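Local coordinates for protein TonB-dependent siderophore receptor (Pseudomonas aeruginosa 39016, PDB 5NEC) that probably takes up iron-loaded siderophores across the outer membrane as a TonB-dependent receptor of the plug-and-barrel family, at residues Lys373-Ile378 with Arg421-Leu426; Ser307-Leu312 with Asn333-Thr338; Ser337-Ala342 with Ser368-Lys373; Glu459-Asn464 with Lys472-Ser477. All coordinates share one frame; numbering follows the deposited sequence.

Running from the N terminus, the four contacts close consecutive loops of the barrel wall, without nesting or crossing. Interaction 2 pairs strand 296-316 with strand 327-354. Interaction 3 starts where it ends, on the shared Ser-337 and Thr-338, and pairs the same strand 327-354 with strand 357-379. Interaction 1 carries on from the shared Lys-373 and closes the long excursion to 421-426, bringing the chain back to strand 426-444. Interaction 4 then joins strands 447-464 and 471-488. Side chains also link neighbouring contacts: Tyr-377 OH of interaction 1 probably hydrogen-bonds Asp-310 of interaction 2, and Leu-426 of interaction 1 packs on Ala-462 and Asn-464 of interaction 4.

Interaction 1 (Lys373-Ile378 with Arg421-Leu426); sequences KRDGYI and RKYAPL
Asp-375 OD2 accepts three N-H groups from segment 421-426. Tyr-423 N reaches its syn lone pair at 2.9 Å and Arg-421 NE its anti lone pair, also at 2.9 Å, while Arg-421 NH2 comes from above the carboxylate plane. Arg-421 thus grips one oxygen side-on with two nitrogens, its guanidinium turned 64° from the carboxylate. The second oxygen, Asp-375 OD1, takes Ala-424 N at 2.8 Å on its syn side. Asp-375 CG lies anti to its own backbone N (chi1 -159°), which sets the carboxylate among these donors. Arg-421 is bent at chi2 and chi3; its CD lies over one face of the Tyr-377 ring, 3.9 Å from the centroid, as a CH-pi contact, and Tyr-423 CE1 sits over the centre of its guanidinium. Tyr-377 OH itself probably hydrogen-bonds Asp-310 on strand 296-316. Backbone pairing flanks the carboxylate: Arg-374 and Leu-426 form an antiparallel hydrogen-bonded pair, and Lys-422 N donates to Gly-376 O at 3.0 Å. Beyond the latter bond, Ile-378 CG1 packs on Lys-422 CG at 3.8 Å. The segment 421-426 brings the chain from a long loop into strand 426-444 of the barrel. With two backbone amides and a guanidinium around it, the buried Asp-375 is probably held as a carboxylate that holds the loop 422-425 against strand 357-379.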
# COMPACT_ATOMS: atom_id res chain seq x y z
N LYS A 373 -16.29 -5.56 -14.14
CA LYS A 373 -17.44 -4.85 -14.65
C LYS A 373 -17.35 -3.44 -14.11
O LYS A 373 -17.46 -3.26 -12.91
CB LYS A 373 -18.72 -5.52 -14.16
CG LYS A 373 -18.81 -6.97 -14.59
CD LYS A 373 -20.18 -7.57 -14.29
CE LYS A 373 -20.51 -8.75 -15.22
NZ LYS A 373 -20.43 -10.07 -14.52
N ARG A 374 -17.15 -2.45 -14.99
CA ARG A 374 -17.12 -1.03 -14.59
C ARG A 374 -18.39 -0.30 -15.05
O ARG A 374 -18.67 -0.24 -16.23
CB ARG A 374 -15.85 -0.33 -15.11
CG ARG A 374 -15.66 1.07 -14.49
CD ARG A 374 -14.42 1.87 -14.91
NE ARG A 374 -14.29 2.03 -16.37
CZ ARG A 374 -14.88 2.95 -17.14
NH1 ARG A 374 -15.72 3.86 -16.63
NH2 ARG A 374 -14.65 2.95 -18.46
N ASP A 375 -19.15 0.23 -14.10
CA ASP A 375 -20.34 1.04 -14.40
C ASP A 375 -20.22 2.37 -13.64
O ASP A 375 -19.15 2.74 -13.23
CB ASP A 375 -21.61 0.25 -14.03
CG ASP A 375 -22.88 0.76 -14.77
OD1 ASP A 375 -22.85 0.91 -16.01
OD2 ASP A 375 -23.92 1.02 -14.11
N GLY A 376 -21.31 3.12 -13.49
CA GLY A 376 -21.31 4.36 -12.74
C GLY A 376 -22.72 4.90 -12.56
O GLY A 376 -23.68 4.17 -12.75
N TYR A 377 -22.81 6.17 -12.19
CA TYR A 377 -24.07 6.87 -11.99
C TYR A 377 -24.15 8.06 -12.95
O TYR A 377 -23.14 8.54 -13.42
CB TYR A 377 -24.18 7.41 -10.56
CG TYR A 377 -24.27 6.36 -9.48
CD1 TYR A 377 -25.50 5.79 -9.13
CD2 TYR A 377 -23.14 5.96 -8.79
CE1 TYR A 377 -25.60 4.83 -8.13
CE2 TYR A 377 -23.22 4.99 -7.79
CZ TYR A 377 -24.45 4.43 -7.47
OH TYR A 377 -24.51 3.49 -6.47
N ILE A 378 -25.36 8.51 -13.25
CA ILE A 378 -25.64 9.72 -13.98
C ILE A 378 -26.25 10.65 -12.95
O ILE A 378 -27.24 10.31 -12.33
CB ILE A 378 -26.68 9.48 -15.10
CG1 ILE A 378 -26.14 8.51 -16.15
CG2 ILE A 378 -27.13 10.79 -15.76
CD1 ILE A 378 -27.26 7.74 -16.81
N ARG A 421 -28.21 4.89 -11.88
CA ARG A 421 -27.16 4.04 -12.44
C ARG A 421 -27.19 4.09 -13.98
O ARG A 421 -28.27 4.16 -14.57
CB ARG A 421 -27.37 2.59 -11.99
CG ARG A 421 -26.89 2.27 -10.58
CD ARG A 421 -25.37 2.21 -10.52
NE ARG A 421 -24.80 1.14 -11.34
CZ ARG A 421 -24.78 -0.16 -11.02
NH1 ARG A 421 -25.31 -0.57 -9.88
NH2 ARG A 421 -24.23 -1.06 -11.84
N LYS A 422 -26.02 4.08 -14.62
CA LYS A 422 -25.91 3.98 -16.08
C LYS A 422 -26.43 2.64 -16.59
O LYS A 422 -27.06 2.58 -17.63
CB LYS A 422 -24.45 4.10 -16.56
CG LYS A 422 -23.87 5.48 -16.49
CD LYS A 422 -22.44 5.54 -17.01
CE LYS A 422 -21.86 6.93 -16.73
NZ LYS A 422 -20.37 6.96 -16.73
N TYR A 423 -26.11 1.57 -15.86
CA TYR A 423 -26.41 0.21 -16.27
C TYR A 423 -25.93 -0.08 -17.70
O TYR A 423 -26.58 -0.76 -18.45
CB TYR A 423 -27.89 -0.07 -16.08
CG TYR A 423 -28.31 -0.28 -14.64
CD1 TYR A 423 -27.61 -1.18 -13.80
CD2 TYR A 423 -29.42 0.39 -14.10
CE1 TYR A 423 -28.00 -1.39 -12.49
CE2 TYR A 423 -29.82 0.18 -12.78
CZ TYR A 423 -29.11 -0.71 -11.99
OH TYR A 423 -29.47 -0.94 -10.70
N ALA A 424 -24.75 0.45 -18.03
CA ALA A 424 -24.16 0.33 -19.36
C ALA A 424 -22.67 0.13 -19.17
O ALA A 424 -21.88 1.00 -19.51
CB ALA A 424 -24.47 1.57 -20.18
N PRO A 425 -22.27 -1.03 -18.63
CA PRO A 425 -20.92 -1.21 -18.14
C PRO A 425 -19.86 -1.52 -19.20
O PRO A 425 -20.19 -1.96 -20.28
CB PRO A 425 -21.06 -2.41 -17.21
CG PRO A 425 -22.13 -3.21 -17.83
CD PRO A 425 -23.08 -2.25 -18.46
N LEU A 426 -18.59 -1.33 -18.83
CA LEU A 426 -17.48 -1.90 -19.58
C LEU A 426 -17.13 -3.20 -18.87
O LEU A 426 -16.78 -3.17 -17.68
CB LEU A 426 -16.27 -0.95 -19.61
CG LEU A 426 -14.94 -1.48 -20.16
CD1 LEU A 426 -15.07 -1.84 -21.63
CD2 LEU A 426 -13.87 -0.40 -19.96

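Interaction 2 (Ser307-Leu312 with Asn333-Thr338); sequences SHQDYL and NNRVST
Backbone bonds join Gln-309 to Ser-337 and Tyr-311 to Arg-335 in two antiparallel hydrogen-bonded pairs. Tyr-311 N donates to Arg-335 O at 2.8 Å, and Arg-335 N returns a bond to Tyr-311 O. Between and beyond these pairs, CA-H groups approach carbonyls, Val-336 CA lying 3.3 Å from Gln-309 O. Side-chain polar contacts follow the two faces. On the face of Gln-309, Tyr-311 and Arg-335, Arg-335 NH1 reaches Gln-309 OE1 at 2.7 Å, a bond near the guanidinium plane but weak because its angle at hydrogen is only 126°. Gln-309 and Arg-335 slant across each other, their amide and guanidinium planes 43° apart.

The two segments belong to the hairpin of strands 296-316 and 327-354 in the beta-barrel wall. Gln-309 touches Gln-117 and Tyr-311 touches Pro-90, both in the plug-domain range, so this face probably looks into the barrel. On the face of His-308, Asp-310 and Val-336, His-308 ND1 and Thr-338 OG1 share a hydrogen bond of 3.2 Å at the edge of the imidazole, near its plane. The polar end of Asp-310 is probably taken by Tyr-377, one strand further on, across strand 327-354.

Nonpolar and mixed packing completes the contact. Tyr-311 runs alongside Arg-335, whose NH2 comes within 3.4 Å of Tyr-311 CE2, with ring and guanidinium planes 66° apart. Val-336 CG2 lies 3.5 Å from Asp-310 OD1, and Leu-312 CD1 rests 3.9 Å from Asn-334 CB.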
# COMPACT_ATOMS: atom_id res chain seq x y z
N SER A 307 -14.61 -8.68 -5.34
CA SER A 307 -14.67 -7.34 -4.72
C SER A 307 -15.69 -6.43 -5.39
O SER A 307 -15.78 -6.41 -6.60
CB SER A 307 -13.30 -6.66 -4.68
OG SER A 307 -12.94 -6.25 -5.97
N HIS A 308 -16.45 -5.70 -4.59
CA HIS A 308 -17.44 -4.76 -5.05
C HIS A 308 -17.09 -3.37 -4.51
O HIS A 308 -16.66 -3.22 -3.35
CB HIS A 308 -18.84 -5.18 -4.58
CG HIS A 308 -19.93 -4.28 -5.07
ND1 HIS A 308 -20.22 -4.11 -6.41
CD2 HIS A 308 -20.79 -3.48 -4.39
CE1 HIS A 308 -21.22 -3.25 -6.53
NE2 HIS A 308 -21.59 -2.86 -5.32
N GLN A 309 -17.24 -2.35 -5.35
CA GLN A 309 -17.09 -0.96 -4.95
C GLN A 309 -18.23 -0.13 -5.49
O GLN A 309 -18.58 -0.22 -6.66
CB GLN A 309 -15.77 -0.42 -5.45
CG GLN A 309 -14.61 -0.95 -4.66
CD GLN A 309 -13.29 -0.53 -5.25
OE1 GLN A 309 -13.18 -0.33 -6.46
NE2 GLN A 309 -12.26 -0.40 -4.39
N ASP A 310 -18.80 0.68 -4.62
CA ASP A 310 -19.90 1.55 -4.94
C ASP A 310 -19.59 2.93 -4.27
O ASP A 310 -19.83 3.12 -3.05
CB ASP A 310 -21.20 0.89 -4.46
CG ASP A 310 -22.45 1.62 -4.89
OD1 ASP A 310 -22.41 2.53 -5.76
OD2 ASP A 310 -23.50 1.29 -4.34
N TYR A 311 -19.02 3.83 -5.08
CA TYR A 311 -18.47 5.11 -4.63
C TYR A 311 -19.15 6.27 -5.36
O TYR A 311 -19.33 6.20 -6.56
CB TYR A 311 -16.96 5.21 -4.96
CG TYR A 311 -16.02 4.24 -4.28
CD1 TYR A 311 -16.45 3.33 -3.31
CD2 TYR A 311 -14.65 4.24 -4.59
CE1 TYR A 311 -15.57 2.46 -2.69
CE2 TYR A 311 -13.76 3.37 -3.96
CZ TYR A 311 -14.22 2.49 -3.02
OH TYR A 311 -13.38 1.61 -2.38
N LEU A 312 -19.48 7.32 -4.61
CA LEU A 312 -19.93 8.61 -5.15
C LEU A 312 -19.42 9.73 -4.24
O LEU A 312 -19.80 9.81 -3.06
CB LEU A 312 -21.45 8.67 -5.20
CG LEU A 312 -22.15 10.01 -5.50
CD1 LEU A 312 -21.70 10.52 -6.82
CD2 LEU A 312 -23.66 9.89 -5.50
N ASN A 333 -18.06 12.83 -8.67
CA ASN A 333 -17.39 11.73 -9.34
C ASN A 333 -17.85 10.44 -8.71
O ASN A 333 -18.30 10.43 -7.55
CB ASN A 333 -15.88 11.87 -9.22
CG ASN A 333 -15.13 11.24 -10.39
OD1 ASN A 333 -15.67 10.42 -11.15
ND2 ASN A 333 -13.88 11.63 -10.55
N ASN A 334 -17.79 9.36 -9.48
CA ASN A 334 -18.33 8.09 -9.02
C ASN A 334 -17.72 6.90 -9.72
O ASN A 334 -17.13 7.01 -10.80
CB ASN A 334 -19.85 8.05 -9.19
CG ASN A 334 -20.27 7.93 -10.63
OD1 ASN A 334 -20.19 6.86 -11.22
ND2 ASN A 334 -20.75 9.02 -11.19
N ARG A 335 -17.89 5.75 -9.08
CA ARG A 335 -17.51 4.47 -9.66
C ARG A 335 -18.30 3.32 -9.02
O ARG A 335 -18.44 3.25 -7.79
CB ARG A 335 -16.03 4.23 -9.51
CG ARG A 335 -15.54 3.06 -10.35
CD ARG A 335 -14.03 3.00 -10.51
NE ARG A 335 -13.32 3.54 -9.35
CZ ARG A 335 -13.27 2.99 -8.13
NH1 ARG A 335 -13.91 1.85 -7.85
NH2 ARG A 335 -12.59 3.60 -7.18
N VAL A 336 -18.85 2.47 -9.87
CA VAL A 336 -19.44 1.21 -9.47
C VAL A 336 -18.66 0.12 -10.17
O VAL A 336 -18.53 0.12 -11.39
CB VAL A 336 -20.92 1.12 -9.82
CG1 VAL A 336 -21.47 -0.22 -9.36
CG2 VAL A 336 -21.67 2.29 -9.17
N SER A 337 -18.15 -0.82 -9.39
CA SER A 337 -17.20 -1.78 -9.89
C SER A 337 -17.40 -3.16 -9.25
O SER A 337 -17.65 -3.24 -8.06
CB SER A 337 -15.82 -1.23 -9.59
OG SER A 337 -14.79 -2.10 -10.02
N THR A 338 -17.33 -4.23 -10.05
CA THR A 338 -17.26 -5.60 -9.51
C THR A 338 -16.13 -6.32 -10.17
O THR A 338 -15.97 -6.25 -11.38
CB THR A 338 -18.56 -6.41 -9.73
OG1 THR A 338 -19.63 -5.76 -9.07
CG2 THR A 338 -18.45 -7.83 -9.14

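Interaction 3 (Ser337-Ala342 with Ser368-Lys373); sequences STTTTA and SREDSK. With C8E ((hydroxyethyloxy)tri(ethyloxy)octane), chain C.
The carboxylate of Glu-370 lies against two threonines of the opposing strand: OE2 lies 3.1 Å from Thr-341 OG1, which donates a weak hydrogen bond, and 3.4 Å from Thr-339 CG2. Glu-370 CG is anti to its backbone N (chi1 168°), and a bend at chi2 (148°) sets CD 3.5 Å from that same methyl of Thr-339. The acidic group therefore meets a hydroxyl of one threonine and a methyl of another, its side chain lying aslant to both. Thr-341 OG1 also has a weak bond to Thr-114 OG1 in the plug-domain range, which suggests that this face is turned to the barrel interior.

The frame is a regular antiparallel hairpin of the outer-membrane beta-barrel: segments 337-342 and 368-373, of the hairpin strands 327-354 and 357-379, run antiparallel at 172°, their axes 4.6 Å apart at closest. Three hydrogen-bonded pairs, Thr-338 with Lys-373, Thr-340 with Asp-371 and Ala-342 with Arg-369, each bond in both directions. Ser-372, on the same face as Glu-370 and Thr-339, brings its CB to 3.9 Å from Thr-339 OG1.

The opposite face holds Thr-340, Ala-342, Arg-369 and Asp-371. Thr-340 CB and Asp-371 CB meet at 3.8 Å, while Asp-371 OD1 bridges to Arg-369 NH1 of its own strand at 2.6 Å. Arg-369 and Asp-371 also pack on Val-429 of strand 426-444. Near the end of the contact, Ala-342 CB lies 3.9 Å from C4 of the detergent C8E, whose carbon chain runs past the barrel surface, consistent with a position close to the lipid-facing belt.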
# COMPACT_ATOMS: atom_id res chain seq x y z
N SER A 337 -18.15 -0.82 -9.39
CA SER A 337 -17.20 -1.78 -9.89
C SER A 337 -17.40 -3.16 -9.25
O SER A 337 -17.65 -3.24 -8.06
CB SER A 337 -15.82 -1.23 -9.59
OG SER A 337 -14.79 -2.10 -10.02
N THR A 338 -17.33 -4.23 -10.05
CA THR A 338 -17.26 -5.60 -9.51
C THR A 338 -16.13 -6.32 -10.17
O THR A 338 -15.97 -6.25 -11.38
CB THR A 338 -18.56 -6.41 -9.73
OG1 THR A 338 -19.63 -5.76 -9.07
CG2 THR A 338 -18.45 -7.83 -9.14
N THR A 339 -15.34 -7.04 -9.38
CA THR A 339 -14.21 -7.79 -9.91
C THR A 339 -14.17 -9.18 -9.31
O THR A 339 -14.40 -9.36 -8.12
CB THR A 339 -12.87 -7.06 -9.66
OG1 THR A 339 -12.91 -5.76 -10.26
CG2 THR A 339 -11.72 -7.78 -10.29
N THR A 340 -13.87 -10.15 -10.15
CA THR A 340 -13.76 -11.55 -9.80
C THR A 340 -12.37 -11.95 -10.24
O THR A 340 -11.93 -11.55 -11.31
CB THR A 340 -14.85 -12.32 -10.58
OG1 THR A 340 -16.13 -11.97 -10.04
CG2 THR A 340 -14.68 -13.82 -10.50
N THR A 341 -11.63 -12.67 -9.40
CA THR A 341 -10.28 -13.13 -9.74
C THR A 341 -10.14 -14.58 -9.33
O THR A 341 -10.55 -14.97 -8.24
CB THR A 341 -9.19 -12.29 -9.03
OG1 THR A 341 -9.40 -10.90 -9.32
CG2 THR A 341 -7.78 -12.66 -9.51
N ALA A 342 -9.55 -15.38 -10.22
CA ALA A 342 -9.28 -16.78 -9.95
C ALA A 342 -7.83 -17.05 -10.33
O ALA A 342 -7.44 -16.79 -11.47
CB ALA A 342 -10.24 -17.64 -10.75
N SER A 368 -4.29 -17.44 -14.37
CA SER A 368 -5.35 -16.65 -13.74
C SER A 368 -6.39 -16.09 -14.69
O SER A 368 -6.18 -16.05 -15.89
CB SER A 368 -4.76 -15.51 -12.92
OG SER A 368 -4.18 -14.56 -13.78
N ARG A 369 -7.51 -15.67 -14.12
CA ARG A 369 -8.63 -15.12 -14.87
C ARG A 369 -9.22 -13.97 -14.07
O ARG A 369 -9.61 -14.19 -12.93
CB ARG A 369 -9.68 -16.20 -15.09
CG ARG A 369 -10.84 -15.78 -15.96
CD ARG A 369 -11.69 -16.98 -16.32
NE ARG A 369 -12.77 -16.64 -17.25
CZ ARG A 369 -13.91 -16.02 -16.92
NH1 ARG A 369 -14.15 -15.63 -15.66
NH2 ARG A 369 -14.81 -15.76 -17.86
N GLU A 370 -9.24 -12.76 -14.63
CA GLU A 370 -9.93 -11.63 -14.00
C GLU A 370 -11.14 -11.21 -14.83
O GLU A 370 -11.02 -11.00 -16.02
CB GLU A 370 -9.00 -10.43 -13.77
CG GLU A 370 -9.77 -9.15 -13.40
CD GLU A 370 -9.05 -8.19 -12.45
OE1 GLU A 370 -8.95 -6.98 -12.78
OE2 GLU A 370 -8.61 -8.64 -11.36
N ASP A 371 -12.29 -11.09 -14.17
CA ASP A 371 -13.54 -10.52 -14.70
C ASP A 371 -13.71 -9.17 -14.06
O ASP A 371 -13.72 -9.09 -12.84
CB ASP A 371 -14.76 -11.33 -14.23
CG ASP A 371 -15.26 -12.30 -15.25
OD1 ASP A 371 -14.41 -13.05 -15.80
OD2 ASP A 371 -16.51 -12.34 -15.47
N SER A 372 -13.88 -8.11 -14.82
CA SER A 372 -14.26 -6.84 -14.21
C SER A 372 -15.44 -6.22 -14.92
O SER A 372 -15.60 -6.36 -16.13
CB SER A 372 -13.07 -5.88 -14.11
OG SER A 372 -12.74 -5.36 -15.36
N LYS A 373 -16.29 -5.56 -14.14
CA LYS A 373 -17.44 -4.85 -14.65
C LYS A 373 -17.35 -3.44 -14.11
O LYS A 373 -17.46 -3.26 -12.91
CB LYS A 373 -18.72 -5.52 -14.16
CG LYS A 373 -18.81 -6.97 -14.59
CD LYS A 373 -20.18 -7.57 -14.29
CE LYS A 373 -20.51 -8.75 -15.22
NZ LYS A 373 -20.43 -10.07 -14.52
C1 C8E C . -8.30 -20.31 -14.12
C2 C8E C . -7.79 -20.48 -12.70
C3 C8E C . -8.82 -21.16 -11.78
C4 C8E C . -8.41 -21.09 -10.30
C5 C8E C . -9.26 -21.98 -9.38
C6 C8E C . -9.66 -21.30 -8.06
C7 C8E C . -10.25 -22.29 -7.05
C8 C8E C . -10.88 -21.64 -5.83

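Interaction 4 (Glu459-Asn464 with Lys472-Ser477); sequences ETTAKN and KLSDKS
Glu-459 to Asn-464 and Lys-472 to Ser-477 form the outer part of a beta hairpin of the barrel wall, strands 447-464 and 471-488, close to the short loop between them, which probably lies at the extracellular rim. The segments 459-464 and 472-477 run antiparallel at 163°. Thr-460 pairs with Asp-475, and Ala-462 with Leu-473, each through two backbone bonds, Ala-462 N donating to Leu-473 O at 2.9 Å and Leu-473 N to Ala-462 O at 3.0 Å.

One face carries a polar row. Thr-461 OG1 and Ser-474 OG are hydrogen-bonded at 3.0 Å in a non-hydrogen-bonded backbone pair; the geometry suits either hydroxyl as donor. Thr-461 OG1 lies anti to its carbonyl carbon (chi1 -66°), on the side from which Ser-474 OG approaches. On the same face Glu-459 and Lys-476 run side by side and point the same way: Lys-476 CE comes within 3.8 Å of Glu-459 OE1, but NZ stays 4.5 Å from it, too far for a salt bridge, though the opposite charges would probably attract. Lys-463 and Lys-472 also lie alongside each other, aliphatic part to aliphatic part, and their like charges would tend to repel across the exposed surface. The Lys-472 side chain slants across Thr-461, its CE 4.1 Å from Thr-461 CG2.

On the other face, Ala-462 packs on Leu-426 and Thr-428 of the adjacent strand 426-444. Here Thr-460 OG1, between backbone N and carbonyl carbon (chi1 60°), lies 3.7 Å from Asp-475 CB.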
# COMPACT_ATOMS: atom_id res chain seq x y z
N GLU A 459 -4.28 -12.38 -22.37
CA GLU A 459 -5.40 -12.28 -23.33
C GLU A 459 -6.54 -11.54 -22.68
O GLU A 459 -6.94 -11.96 -21.60
CB GLU A 459 -5.96 -13.64 -23.72
CG GLU A 459 -5.01 -14.58 -24.41
CD GLU A 459 -5.72 -15.81 -25.01
OE1 GLU A 459 -6.79 -15.64 -25.65
OE2 GLU A 459 -5.21 -16.94 -24.86
N THR A 460 -7.07 -10.48 -23.30
CA THR A 460 -8.26 -9.78 -22.79
C THR A 460 -9.33 -9.59 -23.85
O THR A 460 -9.04 -9.44 -25.02
CB THR A 460 -7.98 -8.38 -22.17
OG1 THR A 460 -7.39 -7.53 -23.16
CG2 THR A 460 -7.06 -8.48 -20.98
N THR A 461 -10.59 -9.57 -23.40
CA THR A 461 -11.73 -9.20 -24.22
C THR A 461 -12.52 -8.20 -23.43
O THR A 461 -12.86 -8.45 -22.30
CB THR A 461 -12.58 -10.43 -24.53
OG1 THR A 461 -11.82 -11.31 -25.35
CG2 THR A 461 -13.85 -10.07 -25.27
N ALA A 462 -12.81 -7.06 -24.04
CA ALA A 462 -13.57 -5.98 -23.40
C ALA A 462 -14.84 -5.76 -24.19
O ALA A 462 -14.79 -5.57 -25.41
CB ALA A 462 -12.75 -4.70 -23.34
N LYS A 463 -15.98 -5.80 -23.51
CA LYS A 463 -17.26 -5.47 -24.10
C LYS A 463 -17.76 -4.19 -23.48
O LYS A 463 -17.97 -4.11 -22.27
CB LYS A 463 -18.27 -6.59 -23.88
CG LYS A 463 -18.00 -7.77 -24.77
CD LYS A 463 -18.80 -8.98 -24.35
CE LYS A 463 -18.38 -10.22 -25.12
NZ LYS A 463 -19.57 -10.97 -25.62
N ASN A 464 -17.93 -3.17 -24.31
CA ASN A 464 -18.35 -1.87 -23.85
C ASN A 464 -19.79 -1.60 -24.25
O ASN A 464 -20.09 -1.34 -25.41
CB ASN A 464 -17.45 -0.80 -24.44
CG ASN A 464 -17.72 0.57 -23.88
OD1 ASN A 464 -18.42 0.74 -22.87
ND2 ASN A 464 -17.18 1.57 -24.53
N LYS A 472 -16.89 -5.11 -29.06
CA LYS A 472 -16.16 -6.24 -28.57
C LYS A 472 -14.74 -6.12 -29.13
O LYS A 472 -14.54 -6.21 -30.34
CB LYS A 472 -16.83 -7.52 -29.04
CG LYS A 472 -16.23 -8.76 -28.41
CD LYS A 472 -16.66 -10.01 -29.17
CE LYS A 472 -15.96 -11.22 -28.58
NZ LYS A 472 -16.37 -12.45 -29.31
N LEU A 473 -13.76 -5.93 -28.24
CA LEU A 473 -12.36 -5.73 -28.64
C LEU A 473 -11.45 -6.65 -27.85
O LEU A 473 -11.51 -6.69 -26.64
CB LEU A 473 -11.98 -4.25 -28.43
CG LEU A 473 -12.74 -3.27 -29.35
CD1 LEU A 473 -12.50 -1.81 -28.92
CD2 LEU A 473 -12.41 -3.46 -30.84
N SER A 474 -10.63 -7.40 -28.56
CA SER A 474 -9.66 -8.33 -27.97
C SER A 474 -8.23 -7.84 -28.11
O SER A 474 -7.91 -7.06 -28.98
CB SER A 474 -9.77 -9.70 -28.60
OG SER A 474 -10.92 -10.36 -28.10
N ASP A 475 -7.38 -8.34 -27.23
CA ASP A 475 -5.98 -7.99 -27.22
C ASP A 475 -5.15 -9.16 -26.68
O ASP A 475 -5.60 -9.86 -25.78
CB ASP A 475 -5.77 -6.73 -26.40
CG ASP A 475 -4.45 -6.06 -26.68
OD1 ASP A 475 -3.97 -6.10 -27.84
OD2 ASP A 475 -3.88 -5.47 -25.73
N LYS A 476 -3.97 -9.36 -27.26
CA LYS A 476 -3.01 -10.40 -26.87
C LYS A 476 -1.65 -9.75 -26.72
O LYS A 476 -1.28 -8.93 -27.54
CB LYS A 476 -2.91 -11.51 -27.92
CG LYS A 476 -4.06 -12.49 -27.88
CD LYS A 476 -3.85 -13.70 -28.77
CE LYS A 476 -5.14 -14.53 -28.83
NZ LYS A 476 -5.08 -15.67 -29.79
N SER A 477 -0.91 -10.13 -25.69
CA SER A 477 0.43 -9.62 -25.49
C SER A 477 1.25 -10.54 -24.59
O SER A 477 0.73 -11.50 -24.00
CB SER A 477 0.37 -8.20 -24.93
OG SER A 477 -0.52 -8.13 -23.84